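Local coordinates for stage III sporulation protein AB (Bacillus subtilis, PDB 6BS9), which is essential for sporulation and probably serves in the secretion-type channel complex that links mother cell and forespore, at residues 13-18 against 112-116; 21-25 against 104-109; 31-36 against 53-58. All coordinates share one frame; numbering follows the deposited sequence.

Contact 1 of 3, residues 13-18 against 112-116; sequences LRAALQ and LTHLE
Arg14 lies across Leu112, and these two residues, with Leu115 as the third, bury the most surface in the contact between helix 2-26 and helix 101-128, the first and last helices of an all-helical bundle. Their short segments run antiparallel, with axes 9.8 Å apart. The Arg14 side chain bends at its second torsion (chi2 59°), which turns the guanidinium back over Leu112, whose CB sits over one face of the group near its rim. The two side chains cross at about a right angle. Leu112 CD2 sits between Arg14 NH1, at 3.6 Å, and Leu17 CB, at 3.5 Å. Deeper in, Leu115 CD1 touches Leu17 CD1 at 3.8 Å, with Leu13 CB close by; Leu13 and Leu17 continue inward onto Leu89 of helix 83-95. Glu116 forms the polar rim, where a salt bridge from Arg14 ties the helices together at an exposed carboxylate. Arg14 is modelled in two conformers, so the bridge is seen in one of them and is less certain. In the conformer described, both donors converge on a single oxygen: Arg14 NE bonds Glu116 OE1 at 3.2 Å, with OE1 nearly in the guanidinium plane, whereas NE approaches from above the carboxylate plane, and Arg14 NH2 adds a weak bond to the same OE1 at 3.4 Å.

Contact 2 of 3, residues 21-25 against 104-109; sequences EAEIM and QQKHIK
Glu21 and Ile108 lie alongside each other, pointing opposite ways, and the methyl Ile108 CG2 rests against the aliphatic part of the glutamate, 3.6 Å from Glu21 CG. With CG anti to the backbone N (chi1 -176°) and the chain extended beyond it, Glu21 spans the distance between the helices and carries its carboxylate past Ile108 to Gln105. There Gln105 NE2 gives a weak hydrogen bond to Glu21 OE2 at 3.3 Å, bent to 139° at the hydrogen, with the amide and carboxylate planes 49° apart. Gln105 is itself bent at its second torsion, and the methylene stem of the same residue is used by Met25, whose SD lies 3.7 Å from Gln105 CG. The contact joins the C-terminal part of helix 2-26 to the N-terminal part of helix 101-128 within the helical bundle; the two short segments run almost exactly antiparallel, their axes 11.0 Å apart, and long side chains bridge them. Met25, bent at both its second and third torsions, turns its methyl inward between the helices, where CE comes within 3.8 Å of Ile108 CD1. The same methyl also lies beside the Gln104 side chain, which approaches at a slant. Ile24 crosses Gln104 at about a right angle, Ile24 CG2 standing 3.5 Å from Gln104 OE1. Gln104 runs as an extended chain to Thr95, where its NE2 is hydrogen-bonded to the backbone O, while Ile108 packs on Phe92 of helix 83-95.

Contact 3 of 3, residues 31-36 against 53-58; sequences LHTASQ and FSDQLD
Ser54 faces His32 between helices 31-41 and 46-58, whose antiparallel segments here approach to 8.2 Å between axes, the CA atoms of Ser54 and His32 being only 4.4 Å apart. The small side chains of Ser54 and Ser35 permit this approach. The Ser54 hydroxyl is turned away from its own backbone N (chi1 178°) and donates to His32 O at 2.9 Å from above the carbonyl plane, while the helical bond from Gln36 N reaches that oxygen from the opposite face. Gln36 NE2 adds a weak bond to Ser54 OG. On the buried side, Ser35 OG lies at the edge of the Phe53 ring, 3.4 Å from CD2, but its hydrogen bond is with Phe50 O; Leu57 CD1 lies over one face of the same ring and 4.1 Å from Leu31 CG.

The outer side is polar, exposed at Asp58, and less firmly fixed. Asp58 OD1 sits 3.1 Å above the centre of the His32 ring, with no directed hydrogen bond from either ring nitrogen; Thr33 OG1 lies over the opposite face, near the rim. Were His32 replaced by an alanine, the Asp58 carboxylate would probably lose the ring it lies over and be free to turn outward.

Beyond the pair, Phe53 makes an edge-to-face contact with Trp68 and packs on Ala67 and Ser71 of helix 64-75, whereas Ala34 leans on Leu20 of helix 2-26.

In the fold
From the N terminus, helix 2-26 supplies first residues 13-18 and then 21-25, and its two partners lie in reverse order on the last helix, 101-128. Contact 1 therefore closes the longest loop, and contact 2 a shorter one within it; together they zip the first helix to the last, meeting where Leu112 CD1 packs against Glu21 OE1. Contact 3 closes a short hairpin between helices 31-41 and 46-58, inside both larger loops and crossing neither. It joins the pair at contact 2 through Ile24 on Leu31 and Glu23 on Ala34, but does not touch contact 1, whose centre is about 18 Å from its own.

Contact 1 of 3, residues 13-18 against 112-116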
loop_
_atom_site.group_PDB
_atom_site.type_symbol
_atom_site.label_atom_id
_atom_site.label_comp_id
_atom_site.label_asym_id
_atom_site.label_seq_id
_atom_site.Cartn_x
_atom_site.Cartn_y
_atom_site.Cartn_z
ATOM N N LEU A 13 6.285 0.809 -0.146
ATOM C CA LEU A 13 4.955 0.217 -0.138
ATOM C C LEU A 13 4.999 -1.282 0.193
ATOM O O LEU A 13 4.201 -1.761 0.990
ATOM C CB LEU A 13 4.272 0.460 -1.459
ATOM C CG LEU A 13 3.755 1.885 -1.638
ATOM C CD1 LEU A 13 3.472 2.127 -3.078
ATOM C CD2 LEU A 13 2.516 2.136 -0.816
ATOM N N ARG A 14 5.965 -1.996 -0.368
ATOM C CA ARG A 14 6.161 -3.420 -0.069
ATOM C C ARG A 14 6.455 -3.627 1.421
ATOM O O ARG A 14 5.961 -4.577 2.014
ATOM C CB ARG A 14 7.353 -3.881 -0.918
ATOM C CG ARG A 14 7.674 -5.376 -1.104
ATOM C CD ARG A 14 6.641 -6.320 -1.725
ATOM N NE ARG A 14 7.040 -7.670 -1.370
ATOM C CZ ARG A 14 7.037 -8.149 -0.135
ATOM N NH1 ARG A 14 6.554 -7.426 0.884
ATOM N NH2 ARG A 14 7.507 -9.368 0.059
ATOM N N ALA A 15 7.253 -2.748 2.033
ATOM C CA ALA A 15 7.540 -2.827 3.444
ATOM C C ALA A 15 6.268 -2.637 4.275
ATOM O O ALA A 15 5.979 -3.388 5.187
ATOM C CB ALA A 15 8.604 -1.783 3.836
ATOM N N ALA A 16 5.565 -1.554 3.996
ATOM C CA ALA A 16 4.420 -1.181 4.746
ATOM C C ALA A 16 3.311 -2.223 4.589
ATOM O O ALA A 16 2.708 -2.626 5.598
ATOM C CB ALA A 16 3.927 0.166 4.232
ATOM N N LEU A 17 3.023 -2.643 3.343
ATOM C CA LEU A 17 2.008 -3.687 3.147
ATOM C C LEU A 17 2.354 -5.061 3.729
ATOM O O LEU A 17 1.486 -5.786 4.228
ATOM C CB LEU A 17 1.659 -3.821 1.667
ATOM C CG LEU A 17 1.127 -2.498 1.039
ATOM C CD1 LEU A 17 0.642 -2.742 -0.384
ATOM C CD2 LEU A 17 0.048 -1.840 1.853
ATOM N N GLN A 18 3.618 -5.399 3.758
ATOM C CA GLN A 18 3.998 -6.613 4.473
ATOM C C GLN A 18 3.636 -6.507 5.958
ATOM O O GLN A 18 3.111 -7.447 6.558
ATOM C CB GLN A 18 5.446 -6.853 4.298
ATOM C CG GLN A 18 5.972 -8.063 4.991
ATOM C CD GLN A 18 7.451 -8.160 4.742
ATOM O OE1 GLN A 18 7.887 -8.833 3.830
ATOM N NE2 GLN A 18 8.230 -7.437 5.540
ATOM N N LEU A 112 1.577 -7.959 -2.977
ATOM C CA LEU A 112 2.996 -7.828 -2.621
ATOM C C LEU A 112 3.937 -8.304 -3.671
ATOM O O LEU A 112 4.935 -7.642 -3.977
ATOM C CB LEU A 112 3.338 -8.603 -1.342
ATOM C CG LEU A 112 2.663 -8.086 -0.053
ATOM C CD1 LEU A 112 3.022 -8.954 1.152
ATOM C CD2 LEU A 112 3.060 -6.660 0.245
ATOM N N THR A 113 3.639 -9.436 -4.268
ATOM C CA THR A 113 4.487 -9.944 -5.359
ATOM C C THR A 113 4.402 -9.093 -6.576
ATOM O O THR A 113 5.392 -8.923 -7.286
ATOM C CB THR A 113 4.089 -11.367 -5.739
ATOM O OG1 THR A 113 4.106 -12.164 -4.571
ATOM C CG2 THR A 113 5.078 -11.976 -6.684
ATOM N N HIS A 114 3.213 -8.562 -6.845
ATOM C CA HIS A 114 3.065 -7.673 -7.975
ATOM C C HIS A 114 3.917 -6.450 -7.853
ATOM O O HIS A 114 4.633 -6.058 -8.801
ATOM C CB HIS A 114 1.642 -7.259 -8.194
ATOM C CG HIS A 114 1.350 -6.976 -9.633
ATOM N ND1 HIS A 114 0.250 -7.508 -10.262
ATOM C CD2 HIS A 114 2.078 -6.346 -10.600
ATOM C CE1 HIS A 114 0.250 -7.133 -11.528
ATOM N NE2 HIS A 114 1.346 -6.423 -11.758
ATOM N N LEU A 115 3.934 -5.897 -6.655
ATOM C CA LEU A 115 4.849 -4.769 -6.358
ATOM C C LEU A 115 6.335 -5.156 -6.498
ATOM O O LEU A 115 7.144 -4.374 -6.990
ATOM C CB LEU A 115 4.590 -4.227 -4.922
ATOM C CG LEU A 115 3.267 -3.471 -4.732
ATOM C CD1 LEU A 115 3.063 -3.111 -3.302
ATOM C CD2 LEU A 115 3.209 -2.211 -5.596
ATOM N N GLU A 116 6.690 -6.368 -6.099
ATOM C CA GLU A 116 8.062 -6.859 -6.294
ATOM C C GLU A 116 8.452 -6.858 -7.760
ATOM O O GLU A 116 9.564 -6.458 -8.163
ATOM C CB GLU A 116 8.135 -8.283 -5.720
ATOM C CG GLU A 116 8.797 -8.312 -4.404
ATOM C CD GLU A 116 8.833 -9.742 -3.892
ATOM O OE1 GLU A 116 7.882 -10.194 -3.192
ATOM O OE2 GLU A 116 9.834 -10.378 -4.200
#

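Contact 2 of 3, residues 21-25 against 104-109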
loop_
_atom_site.group_PDB
_atom_site.type_symbol
_atom_site.label_atom_id
_atom_site.label_comp_id
_atom_site.label_asym_id
_atom_site.label_seq_id
_atom_site.Cartn_x
_atom_site.Cartn_y
_atom_site.Cartn_z
ATOM N N GLU A 21 -0.224 -6.741 6.232
ATOM C CA GLU A 21 -0.607 -8.143 6.054
ATOM C C GLU A 21 -0.475 -8.908 7.343
ATOM O O GLU A 21 -1.382 -9.640 7.742
ATOM C CB GLU A 21 0.276 -8.848 4.990
ATOM C CG GLU A 21 -0.152 -10.295 4.697
ATOM C CD GLU A 21 0.826 -11.108 3.814
ATOM O OE1 GLU A 21 1.995 -10.623 3.628
ATOM O OE2 GLU A 21 0.361 -12.155 3.177
ATOM N N ALA A 22 0.644 -8.760 8.021
ATOM C CA ALA A 22 0.823 -9.499 9.284
ATOM C C ALA A 22 -0.225 -9.133 10.319
ATOM O O ALA A 22 -0.747 -9.994 11.033
ATOM C CB ALA A 22 2.227 -9.290 9.812
ATOM N N GLU A 23 -0.544 -7.852 10.420
ATOM C CA GLU A 23 -1.498 -7.406 11.477
ATOM C C GLU A 23 -2.911 -7.835 11.171
ATOM O O GLU A 23 -3.661 -8.215 12.058
ATOM C CB GLU A 23 -1.489 -5.890 11.628
ATOM C CG GLU A 23 -0.146 -5.315 12.070
ATOM C CD GLU A 23 0.199 -5.595 13.541
ATOM O OE1 GLU A 23 1.358 -5.420 13.953
ATOM O OE2 GLU A 23 -0.626 -6.092 14.302
ATOM N N ILE A 24 -3.264 -7.800 9.899
ATOM C CA ILE A 24 -4.551 -8.327 9.477
ATOM C C ILE A 24 -4.630 -9.811 9.826
ATOM O O ILE A 24 -5.588 -10.250 10.420
ATOM C CB ILE A 24 -4.725 -8.106 7.968
ATOM C CG1 ILE A 24 -4.893 -6.623 7.725
ATOM C CG2 ILE A 24 -5.936 -8.877 7.440
ATOM C CD1 ILE A 24 -4.682 -6.186 6.300
ATOM N N MET A 25 -3.598 -10.562 9.473
ATOM C CA MET A 25 -3.604 -12.033 9.605
ATOM C C MET A 25 -3.546 -12.517 11.053
ATOM O O MET A 25 -4.307 -13.387 11.446
ATOM C CB MET A 25 -2.592 -12.675 8.615
ATOM C CG MET A 25 -2.977 -12.441 7.127
ATOM S SD MET A 25 -4.676 -13.039 6.752
ATOM C CE MET A 25 -5.376 -11.889 5.532
ATOM N N GLN A 104 -8.177 -14.203 1.150
ATOM C CA GLN A 104 -7.709 -12.852 1.440
ATOM C C GLN A 104 -6.181 -12.813 1.560
ATOM O O GLN A 104 -5.489 -11.984 0.945
ATOM C CB GLN A 104 -8.338 -12.273 2.721
ATOM C CG GLN A 104 -7.737 -10.921 3.112
ATOM C CD GLN A 104 -8.436 -10.237 4.303
ATOM O OE1 GLN A 104 -8.267 -10.665 5.466
ATOM N NE2 GLN A 104 -9.134 -9.166 4.033
ATOM N N GLN A 105 -5.675 -13.723 2.358
ATOM C CA GLN A 105 -4.244 -13.819 2.578
ATOM C C GLN A 105 -3.471 -13.977 1.262
ATOM O O GLN A 105 -2.476 -13.291 1.039
ATOM C CB GLN A 105 -3.974 -15.001 3.520
ATOM C CG GLN A 105 -2.677 -14.900 4.260
ATOM C CD GLN A 105 -1.627 -15.833 3.741
ATOM O OE1 GLN A 105 -1.601 -17.021 4.099
ATOM N NE2 GLN A 105 -0.693 -15.297 2.951
ATOM N N LYS A 106 -3.935 -14.887 0.398
ATOM C CA LYS A 106 -3.285 -15.145 -0.863
ATOM C C LYS A 106 -3.413 -13.953 -1.791
ATOM O O LYS A 106 -2.460 -13.659 -2.519
ATOM C CB LYS A 106 -3.778 -16.476 -1.505
ATOM C CG LYS A 106 -3.531 -17.676 -0.615
ATOM C CD LYS A 106 -2.023 -17.861 -0.318
ATOM C CE LYS A 106 -1.777 -19.048 0.610
ATOM N NZ LYS A 106 -0.324 -19.179 0.874
ATOM N N HIS A 107 -4.535 -13.235 -1.735
ATOM C CA HIS A 107 -4.655 -12.027 -2.578
ATOM C C HIS A 107 -3.769 -10.873 -2.065
ATOM O O HIS A 107 -3.242 -10.100 -2.875
ATOM C CB HIS A 107 -6.125 -11.617 -2.794
ATOM C CG HIS A 107 -6.833 -12.447 -3.822
ATOM N ND1 HIS A 107 -6.861 -12.102 -5.157
ATOM C CD2 HIS A 107 -7.391 -13.669 -3.754
ATOM C CE1 HIS A 107 -7.444 -13.058 -5.865
ATOM N NE2 HIS A 107 -7.788 -14.018 -5.032
ATOM N N ILE A 108 -3.525 -10.815 -0.754
ATOM C CA ILE A 108 -2.556 -9.849 -0.224
ATOM C C ILE A 108 -1.175 -10.194 -0.671
ATOM O O ILE A 108 -0.424 -9.314 -1.143
ATOM C CB ILE A 108 -2.564 -9.729 1.295
ATOM C CG1 ILE A 108 -3.922 -9.187 1.742
ATOM C CG2 ILE A 108 -1.434 -8.798 1.737
ATOM C CD1 ILE A 108 -4.163 -9.094 3.244
ATOM N N LYS A 109 -0.838 -11.484 -0.606
ATOM C CA LYS A 109 0.477 -11.926 -1.114
ATOM C C LYS A 109 0.649 -11.568 -2.587
ATOM O O LYS A 109 1.730 -11.139 -3.003
ATOM C CB LYS A 109 0.635 -13.411 -0.881
ATOM C CG LYS A 109 2.012 -13.935 -1.222
ATOM C CD LYS A 109 2.061 -15.423 -1.073
ATOM C CE LYS A 109 3.481 -16.007 -1.263
ATOM N NZ LYS A 109 3.501 -17.496 -1.096
#

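Contact 3 of 3, residues 31-36 against 53-58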
loop_
_atom_site.group_PDB
_atom_site.type_symbol
_atom_site.label_atom_id
_atom_site.label_comp_id
_atom_site.label_asym_id
_atom_site.label_seq_id
_atom_site.Cartn_x
_atom_site.Cartn_y
_atom_site.Cartn_z
ATOM N N LEU A 31 -6.316 -2.079 13.033
ATOM C CA LEU A 31 -5.750 -1.739 11.743
ATOM C C LEU A 31 -5.380 -0.213 11.744
ATOM O O LEU A 31 -4.346 0.210 11.170
ATOM C CB LEU A 31 -6.745 -2.170 10.628
ATOM C CG LEU A 31 -6.297 -2.313 9.189
ATOM C CD1 LEU A 31 -5.061 -3.191 9.109
ATOM C CD2 LEU A 31 -7.404 -2.957 8.364
ATOM N N HIS A 32 -6.245 0.588 12.335
ATOM C CA HIS A 32 -5.970 2.018 12.370
ATOM C C HIS A 32 -4.687 2.358 13.129
ATOM O O HIS A 32 -3.885 3.164 12.664
ATOM C CB HIS A 32 -7.179 2.803 12.902
ATOM C CG HIS A 32 -7.447 2.642 14.364
ATOM N ND1 HIS A 32 -6.892 3.459 15.325
ATOM C CD2 HIS A 32 -8.258 1.778 15.021
ATOM C CE1 HIS A 32 -7.345 3.102 16.517
ATOM N NE2 HIS A 32 -8.161 2.070 16.361
ATOM N N THR A 33 -4.441 1.687 14.245
ATOM C CA THR A 33 -3.210 1.868 14.967
ATOM C C THR A 33 -2.001 1.325 14.171
ATOM O O THR A 33 -0.984 1.966 14.070
ATOM C CB THR A 33 -3.333 1.189 16.317
ATOM O OG1 THR A 33 -4.499 1.720 16.995
ATOM C CG2 THR A 33 -2.099 1.398 17.183
ATOM N N ALA A 34 -2.108 0.150 13.573
ATOM C CA ALA A 34 -1.012 -0.409 12.788
ATOM C C ALA A 34 -0.623 0.564 11.653
ATOM O O ALA A 34 0.547 0.861 11.416
ATOM C CB ALA A 34 -1.425 -1.731 12.211
ATOM N N SER A 35 -1.612 1.108 10.971
ATOM C CA SER A 35 -1.346 1.996 9.858
ATOM C C SER A 35 -0.698 3.299 10.364
ATOM O O SER A 35 0.218 3.850 9.710
ATOM C CB SER A 35 -2.656 2.306 9.112
ATOM O OG SER A 35 -2.389 2.893 7.877
ATOM N N GLN A 36 -1.161 3.800 11.495
ATOM C CA GLN A 36 -0.584 5.025 12.033
ATOM C C GLN A 36 0.880 4.770 12.437
ATOM O O GLN A 36 1.731 5.614 12.177
ATOM C CB GLN A 36 -1.400 5.578 13.223
ATOM C CG GLN A 36 -0.968 7.024 13.697
ATOM C CD GLN A 36 -1.054 8.161 12.594
ATOM O OE1 GLN A 36 -0.081 8.878 12.367
ATOM N NE2 GLN A 36 -2.213 8.303 11.907
ATOM N N PHE A 53 -5.192 6.616 5.700
ATOM C CA PHE A 53 -5.913 5.370 5.881
ATOM C C PHE A 53 -6.318 5.211 7.347
ATOM O O PHE A 53 -7.476 4.907 7.639
ATOM C CB PHE A 53 -5.013 4.206 5.456
ATOM C CG PHE A 53 -5.652 2.838 5.537
ATOM C CD1 PHE A 53 -6.934 2.609 5.107
ATOM C CD2 PHE A 53 -4.939 1.757 5.988
ATOM C CE1 PHE A 53 -7.503 1.319 5.114
ATOM C CE2 PHE A 53 -5.489 0.439 5.990
ATOM C CZ PHE A 53 -6.787 0.223 5.564
ATOM N N SER A 54 -5.382 5.499 8.240
ATOM C CA SER A 54 -5.634 5.463 9.690
ATOM C C SER A 54 -6.740 6.401 10.116
ATOM O O SER A 54 -7.674 6.020 10.774
ATOM C CB SER A 54 -4.348 5.828 10.442
ATOM O OG SER A 54 -4.569 5.856 11.823
ATOM N N ASP A 55 -6.679 7.648 9.669
ATOM C CA ASP A 55 -7.780 8.568 9.925
ATOM C C ASP A 55 -9.132 8.016 9.432
ATOM O O ASP A 55 -10.125 8.158 10.082
ATOM C CB ASP A 55 -7.520 9.917 9.215
ATOM C CG ASP A 55 -6.368 10.665 9.801
ATOM O OD1 ASP A 55 -5.950 10.349 10.956
ATOM O OD2 ASP A 55 -5.848 11.579 9.100
ATOM N N GLN A 56 -9.171 7.480 8.224
ATOM C CA GLN A 56 -10.451 7.127 7.592
ATOM C C GLN A 56 -11.041 5.997 8.353
ATOM O O GLN A 56 -12.212 5.987 8.585
ATOM C CB GLN A 56 -10.284 6.729 6.105
ATOM C CG GLN A 56 -10.394 7.823 5.049
ATOM C CD GLN A 56 -11.501 8.796 5.344
ATOM O OE1 GLN A 56 -11.248 9.893 5.831
ATOM N NE2 GLN A 56 -12.727 8.396 5.075
ATOM N N LEU A 57 -10.222 5.022 8.690
ATOM C CA LEU A 57 -10.675 3.906 9.494
ATOM C C LEU A 57 -11.151 4.302 10.867
ATOM O O LEU A 57 -12.216 3.895 11.308
ATOM C CB LEU A 57 -9.535 2.963 9.759
ATOM C CG LEU A 57 -9.127 2.090 8.625
ATOM C CD1 LEU A 57 -7.728 1.550 8.863
ATOM C CD2 LEU A 57 -10.149 0.978 8.421
ATOM N N ASP A 58 -10.395 5.166 11.532
ATOM C CA ASP A 58 -10.672 5.425 12.924
ATOM C C ASP A 58 -12.028 6.109 13.109
ATOM O O ASP A 58 -12.837 5.670 13.919
ATOM C CB ASP A 58 -9.558 6.241 13.565
ATOM C CG ASP A 58 -9.505 6.064 15.078
ATOM O OD1 ASP A 58 -9.704 4.917 15.487
ATOM O OD2 ASP A 58 -9.314 6.994 15.881
#